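Local atomic coordinates of CaaX farnesyltransferase beta subunit Ram1 (Aspergillus fumigatus, PDB entry 4L9P), a protein that probably catalyses, together with an alpha subunit, transfer of a farnesyl group from farnesyl diphosphate to the cysteine of C-terminal CaaX motifs, using a zinc ion. Residues F461-A464 with F465-K468; D507-V510 with W511-Q515. All blocks are in the same frame, centred on the assembly; numbering follows the deposited sequence. Where two conformers were deposited one is given.

Contact 1. Residues F461-A464 with F465-K468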
ATOM      1  N   PHE B 461      14.261 -12.039 -13.325  1.00 20.57           N
ATOM      2  CA  PHE B 461      14.014 -11.736 -11.948  1.00 18.78           C
ATOM      3  C   PHE B 461      15.275 -12.118 -11.183  1.00 17.13           C
ATOM      4  O   PHE B 461      15.181 -12.430 -10.006  1.00 17.15           O
ATOM      5  CB  PHE B 461      12.854 -12.618 -11.463  1.00 18.70           C
ATOM      6  CG  PHE B 461      11.551 -12.378 -12.196  1.00 18.26           C
ATOM      7  CD1 PHE B 461      10.760 -11.257 -11.912  1.00 19.44           C
ATOM      8  CD2 PHE B 461      11.087 -13.282 -13.092  1.00 18.85           C
ATOM      9  CE1 PHE B 461       9.522 -11.015 -12.594  1.00 20.73           C
ATOM     10  CE2 PHE B 461       9.864 -13.047 -13.822  1.00 20.68           C
ATOM     11  CZ  PHE B 461       9.042 -11.958 -13.527  1.00 20.05           C
ATOM     12  N   SER B 462      16.463 -12.071 -11.801  0.73 16.24           N
ATOM     13  CA  SER B 462      17.625 -12.629 -11.105  0.73 14.04           C
ATOM     14  C   SER B 462      17.934 -11.901  -9.798  0.73 11.60           C
ATOM     15  O   SER B 462      18.214 -12.547  -8.772  0.73 11.62           O
ATOM     16  CB  SER B 462      18.845 -12.683 -12.048  0.73 16.35           C
ATOM     17  OG  SER B 462      19.968 -13.234 -11.421  0.73 18.76           O
ATOM     18  N   SER B 463      17.839 -10.575  -9.815  1.00 10.92           N
ATOM     19  CA  SER B 463      18.140  -9.823  -8.615  1.00  9.37           C
ATOM     20  C   SER B 463      17.152 -10.160  -7.494  1.00  8.52           C
ATOM     21  O   SER B 463      17.520 -10.273  -6.319  1.00  8.63           O
ATOM     22  CB  SER B 463      18.107  -8.333  -8.964  1.00 10.15           C
ATOM     23  OG  SER B 463      18.346  -7.544  -7.810  1.00 11.75           O
ATOM     24  N   ALA B 464      15.888 -10.346  -7.852  1.00  8.24           N
ATOM     25  CA  ALA B 464      14.866 -10.652  -6.831  1.00  7.46           C
ATOM     26  C   ALA B 464      15.173 -11.918  -6.084  1.00  7.49           C
ATOM     27  O   ALA B 464      14.766 -12.062  -4.944  1.00  7.78           O
ATOM     28  CB  ALA B 464      13.469 -10.796  -7.474  1.00  8.07           C
ATOM     29  N   PHE B 465      15.884 -12.837  -6.741  1.00  7.86           N
ATOM     30  CA  PHE B 465      16.271 -14.106  -6.102  1.00  9.31           C
ATOM     31  C   PHE B 465      17.694 -14.082  -5.547  1.00  9.23           C
ATOM     32  O   PHE B 465      18.267 -15.156  -5.249  1.00 11.78           O
ATOM     33  CB  PHE B 465      15.986 -15.305  -7.020  1.00 11.13           C
ATOM     34  CG  PHE B 465      14.492 -15.509  -7.253  1.00  9.80           C
ATOM     35  CD1 PHE B 465      13.707 -16.077  -6.244  1.00 10.00           C
ATOM     36  CD2 PHE B 465      13.862 -15.076  -8.420  1.00  9.70           C
ATOM     37  CE1 PHE B 465      12.319 -16.217  -6.396  1.00  9.76           C
ATOM     38  CE2 PHE B 465      12.441 -15.216  -8.565  1.00  9.90           C
ATOM     39  CZ  PHE B 465      11.705 -15.784  -7.562  1.00  9.91           C
ATOM     40  N   SER B 466      18.254 -12.887  -5.417  0.74  8.52           N
ATOM     41  CA  SER B 466      19.620 -12.708  -4.923  0.74  8.89           C
ATOM     42  C   SER B 466      19.626 -12.149  -3.504  0.74  9.31           C
ATOM     43  O   SER B 466      20.695 -11.966  -2.915  0.74 10.17           O
ATOM     44  CB  SER B 466      20.384 -11.773  -5.858  0.74  9.31           C
ATOM     45  OG  SER B 466      20.052 -10.416  -5.596  0.74  9.64           O
ATOM     46  N   TRP B 467      18.455 -11.826  -2.917  1.00  7.79           N
ATOM     47  CA  TRP B 467      18.415 -11.219  -1.584  1.00  7.98           C
ATOM     48  C   TRP B 467      18.860 -12.199  -0.512  1.00  8.83           C
ATOM     49  O   TRP B 467      18.457 -13.367  -0.504  1.00  9.04           O
ATOM     50  CB  TRP B 467      16.955 -10.758  -1.310  1.00  6.41           C
ATOM     51  CG  TRP B 467      16.592  -9.513  -2.059  1.00  7.03           C
ATOM     52  CD1 TRP B 467      16.211  -9.415  -3.393  1.00  8.63           C
ATOM     53  CD2 TRP B 467      16.680  -8.171  -1.561  1.00  6.78           C
ATOM     54  NE1 TRP B 467      15.999  -8.079  -3.712  1.00  8.40           N
ATOM     55  CE2 TRP B 467      16.284  -7.297  -2.629  1.00  6.65           C
ATOM     56  CE3 TRP B 467      16.992  -7.619  -0.304  1.00  6.72           C
ATOM     57  CZ2 TRP B 467      16.175  -5.916  -2.463  1.00  6.04           C
ATOM     58  CZ3 TRP B 467      16.943  -6.234  -0.156  1.00  6.86           C
ATOM     59  CH2 TRP B 467      16.561  -5.404  -1.234  1.00  6.67           C
ATOM     60  N   LYS B 468      19.710 -11.686   0.378  1.00  8.44           N
ATOM     61  CA  LYS B 468      20.271 -12.452   1.494  1.00  8.52           C
ATOM     62  C   LYS B 468      20.084 -11.664   2.763  1.00  8.32           C
ATOM     63  O   LYS B 468      19.645 -10.504   2.731  1.00  8.14           O
ATOM     64  CB  LYS B 468      21.764 -12.787   1.231  1.00 12.02           C
ATOM     65  CG  LYS B 468      21.844 -13.709  -0.016  1.00 15.70           C
ATOM     66  CD  LYS B 468      23.059 -14.504  -0.112  1.00 19.71           C
ATOM     67  CE  LYS B 468      23.258 -15.116  -1.517  1.00 22.34           C
ATOM     68  NZ  LYS B 468      22.182 -16.006  -2.085  1.00 23.44           N
TER
HETATM   69  O   HOH W   1      15.826  -7.106  -6.431  1.00  8.32           O
HETATM   70  O   HOH W   2      21.046  -7.873  -7.146  1.00 13.60           O

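Contact 2. Residues D507-V510 with W511-Q515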
ATOM      1  N   ASP B 507      12.571 -22.130  -2.938  1.00 11.79           N
ATOM      2  CA  ASP B 507      12.213 -23.499  -3.259  1.00 11.91           C
ATOM      3  C   ASP B 507      11.112 -23.554  -4.323  1.00 11.36           C
ATOM      4  O   ASP B 507      11.155 -24.395  -5.241  1.00 12.64           O
ATOM      5  CB  ASP B 507      11.715 -24.249  -2.028  1.00 12.87           C
ATOM      6  CG  ASP B 507      12.834 -24.699  -1.095  1.00 15.35           C
ATOM      7  OD1 ASP B 507      14.026 -24.613  -1.473  1.00 17.60           O
ATOM      8  OD2 ASP B 507      12.466 -25.106   0.029  1.00 16.62           O
ATOM      9  N   ILE B 508      10.099 -22.680  -4.227  1.00 10.19           N
ATOM     10  CA  ILE B 508       9.049 -22.733  -5.210  1.00  9.63           C
ATOM     11  C   ILE B 508       9.548 -22.276  -6.573  1.00  9.64           C
ATOM     12  O   ILE B 508       9.227 -22.910  -7.579  1.00 10.01           O
ATOM     13  CB  ILE B 508       7.792 -21.971  -4.736  1.00  9.36           C
ATOM     14  CG1 ILE B 508       6.587 -22.331  -5.649  1.00 10.43           C
ATOM     15  CG2 ILE B 508       8.040 -20.444  -4.689  1.00  9.74           C
ATOM     16  CD1 ILE B 508       5.224 -21.794  -5.089  1.00 10.81           C
ATOM     17  N   ARG B 509      10.321 -21.206  -6.610  1.00  9.60           N
ATOM     18  CA  ARG B 509      10.845 -20.709  -7.900  1.00  9.98           C
ATOM     19  C   ARG B 509      11.720 -21.782  -8.571  1.00 11.10           C
ATOM     20  O   ARG B 509      11.588 -22.027  -9.779  1.00 11.64           O
ATOM     21  CB  ARG B 509      11.693 -19.437  -7.665  1.00 10.34           C
ATOM     22  CG  ARG B 509      12.492 -18.965  -8.876  1.00 10.85           C
ATOM     23  CD  ARG B 509      11.618 -18.501 -10.048  1.00 10.92           C
ATOM     24  NE  ARG B 509      12.485 -18.104 -11.132  1.00 13.86           N
ATOM     25  CZ  ARG B 509      12.196 -17.224 -12.085  1.00 16.74           C
ATOM     26  NH1 ARG B 509      11.024 -16.583 -12.108  1.00 17.30           N
ATOM     27  NH2 ARG B 509      13.128 -16.966 -13.032  1.00 20.19           N
ATOM     28  N   VAL B 510      12.604 -22.410  -7.788  1.00 12.15           N
ATOM     29  CA  VAL B 510      13.517 -23.373  -8.378  1.00 13.80           C
ATOM     30  C   VAL B 510      12.754 -24.600  -8.842  1.00 14.23           C
ATOM     31  O   VAL B 510      13.048 -25.142  -9.927  1.00 15.36           O
ATOM     32  CB  VAL B 510      14.614 -23.748  -7.366  1.00 15.60           C
ATOM     33  CG1 VAL B 510      15.431 -24.988  -7.879  1.00 16.65           C
ATOM     34  CG2 VAL B 510      15.550 -22.562  -7.142  1.00 16.52           C
ATOM     35  N   TRP B 511      11.748 -25.022  -8.084  1.00 13.53           N
ATOM     36  CA  TRP B 511      10.935 -26.162  -8.523  1.00 14.20           C
ATOM     37  C   TRP B 511      10.280 -25.870  -9.866  1.00 13.96           C
ATOM     38  O   TRP B 511      10.311 -26.705 -10.803  1.00 14.39           O
ATOM     39  CB  TRP B 511       9.865 -26.555  -7.482  1.00 15.78           C
ATOM     40  CG  TRP B 511       9.149 -27.876  -7.814  1.00 18.03           C
ATOM     41  CD1 TRP B 511       9.600 -29.161  -7.502  1.00 20.53           C
ATOM     42  CD2 TRP B 511       7.905 -28.063  -8.521  1.00 20.19           C
ATOM     43  NE1 TRP B 511       8.700 -30.096  -7.944  1.00 21.93           N
ATOM     44  CE2 TRP B 511       7.670 -29.460  -8.599  1.00 21.67           C
ATOM     45  CE3 TRP B 511       6.985 -27.197  -9.100  1.00 19.60           C
ATOM     46  CZ2 TRP B 511       6.529 -29.994  -9.210  1.00 21.29           C
ATOM     47  CZ3 TRP B 511       5.854 -27.730  -9.720  1.00 20.77           C
ATOM     48  CH2 TRP B 511       5.639 -29.106  -9.769  1.00 21.23           C
ATOM     49  N   PHE B 512       9.690 -24.681  -9.971  1.00 12.45           N
ATOM     50  CA  PHE B 512       9.028 -24.353 -11.224  1.00 11.99           C
ATOM     51  C   PHE B 512       9.987 -24.154 -12.380  1.00 13.40           C
ATOM     52  O   PHE B 512       9.665 -24.555 -13.512  1.00 14.41           O
ATOM     53  CB  PHE B 512       8.082 -23.153 -11.057  1.00 12.23           C
ATOM     54  CG  PHE B 512       6.756 -23.538 -10.465  1.00 12.85           C
ATOM     55  CD1 PHE B 512       5.855 -24.259 -11.205  1.00 15.90           C
ATOM     56  CD2 PHE B 512       6.439 -23.235  -9.165  1.00 11.95           C
ATOM     57  CE1 PHE B 512       4.636 -24.672 -10.654  1.00 16.69           C
ATOM     58  CE2 PHE B 512       5.226 -23.669  -8.608  1.00 12.36           C
ATOM     59  CZ  PHE B 512       4.316 -24.355  -9.373  1.00 14.49           C
ATOM     60  N   GLU B 513      11.161 -23.573 -12.116  1.00 13.75           N
ATOM     61  CA  GLU B 513      12.189 -23.455 -13.153  1.00 15.47           C
ATOM     62  C   GLU B 513      12.564 -24.789 -13.770  1.00 16.85           C
ATOM     63  O   GLU B 513      12.987 -24.858 -14.944  1.00 19.40           O
ATOM     64  CB  GLU B 513      13.459 -22.804 -12.600  1.00 18.18           C
ATOM     65  CG  GLU B 513      13.342 -21.323 -12.521  1.00 19.98           C
ATOM     66  CD  GLU B 513      14.667 -20.677 -12.069  1.00 23.16           C
ATOM     67  OE1 GLU B 513      15.707 -21.365 -11.861  1.00 26.65           O
ATOM     68  OE2 GLU B 513      14.706 -19.455 -11.987  1.00 23.71           O
ATOM     69  N   ASN B 514      12.433 -25.838 -12.969  1.00 17.39           N
ATOM     70  CA  ASN B 514      12.812 -27.160 -13.418  1.00 19.31           C
ATOM     71  C   ASN B 514      11.670 -27.965 -13.991  1.00 18.81           C
ATOM     72  O   ASN B 514      11.826 -29.148 -14.357  1.00 21.01           O
ATOM     73  CB  ASN B 514      13.508 -27.901 -12.287  1.00 22.09           C
ATOM     74  CG  ASN B 514      14.903 -27.450 -12.137  1.00 25.61           C
ATOM     75  OD1 ASN B 514      15.767 -27.776 -12.944  1.00 28.56           O
ATOM     76  ND2 ASN B 514      15.161 -26.730 -11.099  1.00 27.47           N
ATOM     77  N   GLN B 515      10.503 -27.339 -14.092  1.00 17.08           N
ATOM     78  CA  GLN B 515       9.367 -27.999 -14.754  1.00 18.74           C
ATOM     79  C   GLN B 515       9.156 -27.407 -16.140  1.00 19.45           C
ATOM     80  O   GLN B 515       9.130 -26.168 -16.328  1.00 19.39           O
ATOM     81  CB  GLN B 515       8.060 -27.835 -13.989  1.00 20.16           C
ATOM     82  CG  GLN B 515       8.124 -28.133 -12.487  1.00 22.16           C
ATOM     83  CD  GLN B 515       8.773 -29.465 -12.147  1.00 25.57           C
ATOM     84  OE1 GLN B 515       8.356 -30.515 -12.644  1.00 26.15           O
ATOM     85  NE2 GLN B 515       9.798 -29.429 -11.261  1.00 26.11           N
TER

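Contact 1. Residues F461-A464 with F465-K468
Ser463 O takes a hydrogen bond from the amide of Ser466, three residues further along a short turn, and in the conformer given a second from its hydroxyl. The amide reaches the oxygen from above the carbonyl plane, Ser466 N to Ser463 O measuring 2.9 Å. The hydroxyl, less certain because Ser466 has two conformers, comes in on a lone pair, with OG of Ser466 2.6 Å from Ser463 O and lying in the carbonyl plane. In that conformer the first torsion of Ser466 (chi1 80°) sets OG between its own backbone N and carbonyl carbon and curls it back over the turn. Ser463 OG, anti to its backbone N (chi1 178°), does not bond Ser466 OG directly and is linked to it through a water that donates to the latter. A second water, 2.9 Å from Trp467 NE1, accepts its N-H and links the indole to the Ser463 hydroxyl. CD1 of Trp467 meets the backbone as well, 3.3 Å from Ser463 O, while Ala464 O sits at the edge of the ring near its plane. Phe465 N donates weakly to both Phe461 O and Ser462 O. The Phe465 ring turns back on Phe461: CD2 comes within 3.4 Å of Phe461 O, and CE2 lies 3.9 Å from Phe461 CB. Ala464 O accepts a hydrogen bond from His495, whose ring also meets Trp467. Within the prenyltransferase alpha-alpha toroid domain, the turn lies in the loop between antiparallel strands 446-449 and 468-471, with Phe461 against Met258 and Ala262 and Phe465 against Leu263 of helix 251-263, Pro328 of helix 328-335 against Ser463 and Trp467, and helix 502-513 against both phenylalanines.

Contact 2. Residues D507-V510 with W511-Q515
Arg509 and Glu513 form an i to i+4 salt bridge on the last turns of helix 502-513, in the C-terminal part of the chain. From CB the arginine runs anti to its main-chain nitrogen (chi1 170°) and bends at chi2, which brings the chain across the glutamate, with CG and CD each 3.8 Å from Glu513 OE2. NE then donates to Glu513 OE2 at 2.7 Å, the carboxylate oxygen being met on its anti side and lying near the guanidinium plane; the guanidinium and carboxylate planes are 67° apart. At the tip, NH2 adds a weak bond to the same oxygen and another hydrogen bond to Ser456 OG, while NH1 reaches Ala262 O. Ser456 OG also bonds Glu513 OE2, and Ser457 N holds OE1, so the pair is tied to the 456-457 loop. On another side of the helix, CG1 of Ile508 packs at the ring edge of Phe512, 3.5 Å from CE2. Just past the last helical residue, Glu513, the side chain of Asn514 folds back: ND2 donates to Val510 O at 2.9 Å, beside a weak bond from Asn514 N. Gln515 NE2 lies over one face of the Trp511 ring and donates to Trp511 O at 2.8 Å.

The two contacts follow one another along the chain, the 461-468 turn first and helix 502-513 afterwards, and their centres lie about 14 Å apart on the same side of the chain's centre. They touch through Arg509, whose NH1 comes within 3.4 Å of Phe461 CD2 and whose CB lies 3.5 Å from Phe465 CE1. Both contacts border helix 251-263. The last helix of the chain thus packs on the loop between strands 446-449 and 468-471 and on helix 251-263, away from the zinc and isoprenoid-analogue sites.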